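Local structure of alpha-L-rhamnosidase (Streptomyces avermitilis, 3W5M) at residues A319-A331 against L343-Q357. The protein hydrolyses terminal non-reducing alpha-L-rhamnose residues from alpha-L-rhamnosides, releasing L-rhamnose from citrus flavonoids and gum arabic. Numbering follows the deposited sequence.
Sequences ARLYATALGLYEA and LAPGWTDYRKRVQYQ
Tyr329 meets Ala344 and Gln357 along the length of its ring, a worked example of how one side chain can find a partner at each step toward its tip. Its CB leaves strand 328-331 with CG set between the backbone N and the carbonyl carbon (chi1 74°), which brings the end of the ring nearer to 343-357. Tyr329 CD1 then passes 3.6 Å from Ala344 O, the same oxygen that accepts a bond from Tyr329 N. Tyr329 CE1 lies 3.2 Å from Gln357 OE1 and 3.5 Å from Ala344 CB, and CZ meets the same two atoms. At the tip, Tyr329 OH donates to Gln357 OE1 at 2.5 Å, on a lone pair of the amide oxygen, with ring and amide planes 32° apart. The bend in Gln357 at chi2 (62°) brings OE1 to this hydroxyl. Strands 316-326 and 328-333 of the alpha-L-rhamnosidase N-terminal domain belong to different sheets, consistent with a beta-sandwich, so the tyrosine links the two layers: Gln357 is paired antiparallel with Ala323, its N donating to Ala323 O at 2.9 Å. A phenylalanine in place of Tyr329 would probably leave Gln357 OE1 without this donor. Beside the Ala323-Gln357 pair, Thr324 OG1 donates to Gln355 O from above the carbonyl plane and touches Val354 CG2 at 3.3 Å. Pro345, after a cis peptide, sets CG 3.3 Å from Ala325 O, and a water donates to both Gly327 O and Tyr350 OH.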
loop_
_atom_site.group_PDB
_atom_site.type_symbol
_atom_site.label_atom_id
_atom_site.label_comp_id
_atom_site.label_asym_id
_atom_site.label_seq_id
_atom_site.Cartn_x
_atom_site.Cartn_y
_atom_site.Cartn_z
ATOM N N ALA A 319 25.339 -18.294 -4.701
ATOM C CA ALA A 319 25.522 -16.840 -4.766
ATOM C C ALA A 319 24.242 -16.174 -4.288
ATOM O O ALA A 319 23.133 -16.671 -4.564
ATOM C CB ALA A 319 25.906 -16.352 -6.170
ATOM N N ARG A 320 24.407 -15.062 -3.551
ATOM C CA ARG A 320 23.283 -14.317 -2.999
ATOM C C ARG A 320 23.514 -12.865 -3.285
ATOM O O ARG A 320 24.671 -12.381 -3.244
ATOM C CB ARG A 320 23.219 -14.479 -1.462
ATOM C CG ARG A 320 22.993 -15.908 -0.998
ATOM C CD ARG A 320 21.590 -16.380 -1.378
ATOM N NE ARG A 320 21.295 -17.731 -0.895
ATOM C CZ ARG A 320 21.322 -18.826 -1.650
ATOM N NH1 ARG A 320 21.640 -18.735 -2.943
ATOM N NH2 ARG A 320 21.025 -20.007 -1.124
ATOM N N LEU A 321 22.442 -12.149 -3.623
ATOM C CA LEU A 321 22.517 -10.706 -3.669
ATOM C C LEU A 321 21.627 -10.183 -2.540
ATOM O O LEU A 321 20.454 -10.528 -2.477
ATOM C CB LEU A 321 22.032 -10.135 -5.018
ATOM C CG LEU A 321 21.992 -8.613 -5.169
ATOM C CD1 LEU A 321 23.408 -8.056 -5.263
ATOM C CD2 LEU A 321 21.182 -8.150 -6.379
ATOM N N TYR A 322 22.211 -9.361 -1.681
ATOM C CA TYR A 322 21.477 -8.590 -0.672
ATOM C C TYR A 322 21.456 -7.139 -1.157
ATOM O O TYR A 322 22.500 -6.577 -1.541
ATOM C CB TYR A 322 22.203 -8.700 0.692
ATOM C CG TYR A 322 22.517 -10.124 1.076
ATOM C CD1 TYR A 322 21.584 -10.903 1.700
ATOM C CD2 TYR A 322 23.746 -10.694 0.772
ATOM C CE1 TYR A 322 21.851 -12.204 2.065
ATOM C CE2 TYR A 322 24.041 -11.998 1.125
ATOM C CZ TYR A 322 23.084 -12.749 1.759
ATOM O OH TYR A 322 23.344 -14.051 2.104
ATOM N N ALA A 323 20.273 -6.520 -1.166
ATOM C CA ALA A 323 20.172 -5.158 -1.679
ATOM C C ALA A 323 19.082 -4.372 -1.006
ATOM O O ALA A 323 18.105 -4.930 -0.476
ATOM C CB ALA A 323 19.935 -5.185 -3.190
ATOM N N THR A 324 19.248 -3.066 -1.059
ATOM C CA THR A 324 18.206 -2.140 -0.626
ATOM C C THR A 324 18.453 -0.785 -1.292
ATOM O O THR A 324 19.441 -0.605 -2.023
ATOM C CB THR A 324 18.134 -2.042 0.935
ATOM O OG1 THR A 324 17.011 -1.205 1.309
ATOM C CG2 THR A 324 19.449 -1.514 1.550
ATOM N N ALA A 325 17.532 0.162 -1.111
ATOM C CA ALA A 325 17.689 1.493 -1.647
ATOM C C ALA A 325 17.022 2.483 -0.711
ATOM O O ALA A 325 16.047 2.157 -0.029
ATOM C CB ALA A 325 17.059 1.595 -3.051
ATOM N N LEU A 326 17.592 3.670 -0.649
ATOM C CA LEU A 326 16.840 4.825 -0.164
ATOM C C LEU A 326 16.200 5.409 -1.396
ATOM O O LEU A 326 16.847 6.126 -2.163
ATOM C CB LEU A 326 17.754 5.805 0.548
ATOM C CG LEU A 326 18.347 5.114 1.791
ATOM C CD1 LEU A 326 19.422 5.996 2.389
ATOM C CD2 LEU A 326 17.281 4.755 2.853
ATOM N N GLY A 327 14.961 5.000 -1.654
ATOM C CA GLY A 327 14.373 5.178 -2.997
ATOM C C GLY A 327 13.798 3.846 -3.448
ATOM O O GLY A 327 13.223 3.112 -2.635
ATOM N N LEU A 328 13.977 3.500 -4.725
ATOM C CA LEU A 328 13.520 2.213 -5.224
ATOM C C LEU A 328 14.617 1.730 -6.163
ATOM O O LEU A 328 15.334 2.552 -6.716
ATOM C CB LEU A 328 12.226 2.342 -6.070
ATOM C CG LEU A 328 11.000 3.021 -5.443
ATOM C CD1 LEU A 328 9.958 3.201 -6.549
ATOM C CD2 LEU A 328 10.437 2.177 -4.319
ATOM N N TYR A 329 14.700 0.415 -6.348
ATOM C CA TYR A 329 15.719 -0.136 -7.244
ATOM C C TYR A 329 15.162 -1.362 -7.967
ATOM O O TYR A 329 14.182 -2.005 -7.520
ATOM C CB TYR A 329 17.009 -0.500 -6.484
ATOM C CG TYR A 329 16.863 -1.738 -5.654
ATOM C CD1 TYR A 329 16.207 -1.694 -4.396
ATOM C CD2 TYR A 329 17.304 -2.962 -6.121
ATOM C CE1 TYR A 329 16.018 -2.836 -3.652
ATOM C CE2 TYR A 329 17.110 -4.122 -5.372
ATOM C CZ TYR A 329 16.472 -4.046 -4.136
ATOM O OH TYR A 329 16.278 -5.178 -3.386
ATOM N N GLU A 330 15.831 -1.702 -9.063
ATOM C CA GLU A 330 15.640 -2.985 -9.730
ATOM C C GLU A 330 17.025 -3.373 -10.186
ATOM O O GLU A 330 17.676 -2.579 -10.855
ATOM C CB GLU A 330 14.766 -2.827 -10.959
ATOM C CG GLU A 330 14.420 -4.145 -11.617
ATOM C CD GLU A 330 13.594 -3.907 -12.877
ATOM O OE1 GLU A 330 14.182 -3.677 -13.956
ATOM O OE2 GLU A 330 12.359 -3.912 -12.754
ATOM N N ALA A 331 17.464 -4.563 -9.796
ATOM C CA ALA A 331 18.804 -5.013 -10.067
ATOM C C ALA A 331 18.797 -6.014 -11.196
ATOM O O ALA A 331 17.820 -6.759 -11.394
ATOM C CB ALA A 331 19.417 -5.649 -8.830
ATOM N N LEU A 343 8.830 -2.259 -6.979
ATOM C CA LEU A 343 8.883 -1.175 -5.976
ATOM C C LEU A 343 9.698 -1.522 -4.720
ATOM O O LEU A 343 9.342 -1.105 -3.614
ATOM C CB LEU A 343 7.441 -0.756 -5.603
ATOM C CG LEU A 343 6.483 -0.526 -6.769
ATOM C CD1 LEU A 343 5.096 -0.244 -6.193
ATOM C CD2 LEU A 343 6.957 0.669 -7.572
ATOM N N ALA A 344 10.782 -2.286 -4.881
ATOM C CA ALA A 344 11.629 -2.689 -3.755
ATOM C C ALA A 344 12.363 -1.429 -3.330
ATOM O O ALA A 344 12.807 -0.675 -4.187
ATOM C CB ALA A 344 12.639 -3.734 -4.196
ATOM N N PRO A 345 12.588 -1.223 -2.016
ATOM C CA PRO A 345 12.428 -2.083 -0.873
ATOM C C PRO A 345 11.087 -1.849 -0.155
ATOM O O PRO A 345 10.827 -2.514 0.833
ATOM C CB PRO A 345 13.584 -1.644 0.037
ATOM C CG PRO A 345 13.751 -0.194 -0.236
ATOM C CD PRO A 345 13.296 0.025 -1.676
ATOM N N GLY A 346 10.271 -0.916 -0.632
ATOM C CA GLY A 346 9.003 -0.615 0.064
ATOM C C GLY A 346 9.176 0.597 0.975
ATOM O O GLY A 346 10.266 1.154 1.056
ATOM N N TRP A 347 8.093 0.990 1.663
ATOM C CA TRP A 347 8.048 2.208 2.444
ATOM C C TRP A 347 8.127 1.881 3.937
ATOM O O TRP A 347 7.279 1.159 4.476
ATOM C CB TRP A 347 6.710 2.915 2.208
ATOM C CG TRP A 347 6.585 4.286 2.798
ATOM C CD1 TRP A 347 7.554 5.039 3.386
ATOM C CD2 TRP A 347 5.410 5.106 2.750
ATOM N NE1 TRP A 347 7.049 6.273 3.745
ATOM C CE2 TRP A 347 5.730 6.330 3.385
ATOM C CE3 TRP A 347 4.100 4.895 2.287
ATOM C CZ2 TRP A 347 4.793 7.362 3.537
ATOM C CZ3 TRP A 347 3.181 5.917 2.406
ATOM C CH2 TRP A 347 3.524 7.138 3.039
ATOM N N THR A 348 9.181 2.387 4.552
ATOM C CA THR A 348 9.308 2.444 6.013
ATOM C C THR A 348 9.721 3.867 6.403
ATOM O O THR A 348 10.062 4.688 5.527
ATOM C CB THR A 348 10.321 1.423 6.556
ATOM O OG1 THR A 348 11.569 1.540 5.843
ATOM C CG2 THR A 348 9.769 -0.028 6.432
ATOM N N ASP A 349 9.710 4.191 7.708
ATOM C CA ASP A 349 10.345 5.448 8.094
ATOM C C ASP A 349 11.869 5.297 7.954
ATOM O O ASP A 349 12.546 4.747 8.857
ATOM C CB ASP A 349 9.948 5.872 9.530
ATOM C CG ASP A 349 10.720 7.123 10.017
ATOM O OD1 ASP A 349 11.588 7.681 9.306
ATOM O OD2 ASP A 349 10.469 7.544 11.170
ATOM N N TYR A 350 12.416 5.790 6.833
ATOM C CA TYR A 350 13.813 5.529 6.489
ATOM C C TYR A 350 14.857 6.073 7.481
ATOM O O TYR A 350 16.021 5.683 7.444
ATOM C CB TYR A 350 14.125 6.049 5.093
ATOM C CG TYR A 350 13.226 5.447 4.031
ATOM C CD1 TYR A 350 13.347 4.110 3.649
ATOM C CD2 TYR A 350 12.232 6.227 3.414
ATOM C CE1 TYR A 350 12.493 3.566 2.663
ATOM C CE2 TYR A 350 11.389 5.693 2.458
ATOM C CZ TYR A 350 11.547 4.366 2.063
ATOM O OH TYR A 350 10.693 3.873 1.086
ATOM N N ARG A 351 14.448 6.989 8.338
ATOM C CA ARG A 351 15.324 7.464 9.415
ATOM C C ARG A 351 15.524 6.340 10.437
ATOM O O ARG A 351 16.608 6.201 11.009
ATOM C CB ARG A 351 14.690 8.660 10.117
ATOM C CG ARG A 351 14.562 9.923 9.271
ATOM C CD ARG A 351 13.525 10.886 9.844
ATOM N NE ARG A 351 12.137 10.469 9.600
ATOM C CZ ARG A 351 11.064 11.148 10.011
ATOM N NH1 ARG A 351 11.221 12.286 10.687
ATOM N NH2 ARG A 351 9.831 10.700 9.745
ATOM N N LYS A 352 14.482 5.537 10.663
ATOM C CA LYS A 352 14.532 4.482 11.669
ATOM C C LYS A 352 14.919 3.126 11.120
ATOM O O LYS A 352 15.652 2.377 11.781
ATOM C CB LYS A 352 13.204 4.399 12.430
ATOM C CG LYS A 352 12.944 5.680 13.228
ATOM C CD LYS A 352 11.795 5.528 14.192
ATOM C CE LYS A 352 11.671 6.765 15.061
ATOM N NZ LYS A 352 10.686 6.489 16.143
ATOM N N ARG A 353 14.435 2.793 9.924
ATOM C CA ARG A 353 14.748 1.476 9.364
ATOM C C ARG A 353 14.548 1.488 7.848
ATOM O O ARG A 353 13.730 2.268 7.302
ATOM C CB ARG A 353 13.900 0.372 10.013
ATOM C CG ARG A 353 12.428 0.392 9.601
ATOM C CD ARG A 353 11.564 -0.608 10.363
ATOM N NE ARG A 353 11.463 -0.203 11.774
ATOM C CZ ARG A 353 12.008 -0.881 12.783
ATOM N NH1 ARG A 353 12.664 -2.030 12.556
ATOM N NH2 ARG A 353 11.895 -0.412 14.026
ATOM N N VAL A 354 15.340 0.666 7.175
ATOM C CA VAL A 354 15.094 0.363 5.771
ATOM C C VAL A 354 15.101 -1.167 5.656
ATOM O O VAL A 354 15.842 -1.846 6.357
ATOM C CB VAL A 354 16.108 1.052 4.831
ATOM C CG1 VAL A 354 17.507 0.475 4.972
ATOM C CG2 VAL A 354 15.615 1.013 3.364
ATOM N N GLN A 355 14.281 -1.712 4.766
ATOM C CA GLN A 355 14.184 -3.169 4.634
ATOM C C GLN A 355 15.057 -3.609 3.453
ATOM O O GLN A 355 15.096 -2.917 2.454
ATOM C CB GLN A 355 12.724 -3.589 4.431
ATOM C CG GLN A 355 11.872 -3.265 5.644
ATOM C CD GLN A 355 10.583 -4.065 5.729
ATOM O OE1 GLN A 355 10.423 -4.961 6.596
ATOM N NE2 GLN A 355 9.674 -3.757 4.849
ATOM N N TYR A 356 15.778 -4.716 3.590
ATOM C CA TYR A 356 16.590 -5.253 2.456
ATOM C C TYR A 356 16.010 -6.579 1.955
ATOM O O TYR A 356 15.237 -7.280 2.659
ATOM C CB TYR A 356 18.085 -5.413 2.835
ATOM C CG TYR A 356 18.380 -6.583 3.750
ATOM C CD1 TYR A 356 18.557 -7.883 3.239
ATOM C CD2 TYR A 356 18.476 -6.396 5.137
ATOM C CE1 TYR A 356 18.821 -8.961 4.076
ATOM C CE2 TYR A 356 18.770 -7.467 5.985
ATOM C CZ TYR A 356 18.936 -8.739 5.456
ATOM O OH TYR A 356 19.181 -9.822 6.268
ATOM N N GLN A 357 16.363 -6.903 0.713
ATOM C CA GLN A 357 15.872 -8.106 0.021
ATOM C C GLN A 357 17.042 -9.043 -0.217
ATOM O O GLN A 357 18.183 -8.598 -0.339
ATOM C CB GLN A 357 15.205 -7.758 -1.334
ATOM C CG GLN A 357 13.966 -6.844 -1.262
ATOM C CD GLN A 357 14.244 -5.469 -0.700
ATOM O OE1 GLN A 357 15.064 -4.713 -1.245
ATOM N NE2 GLN A 357 13.601 -5.145 0.443
HETATM O O HOH W 1 11.239 4.676 -1.450
HETATM O O HOH W 2 12.080 -3.689 -7.577
#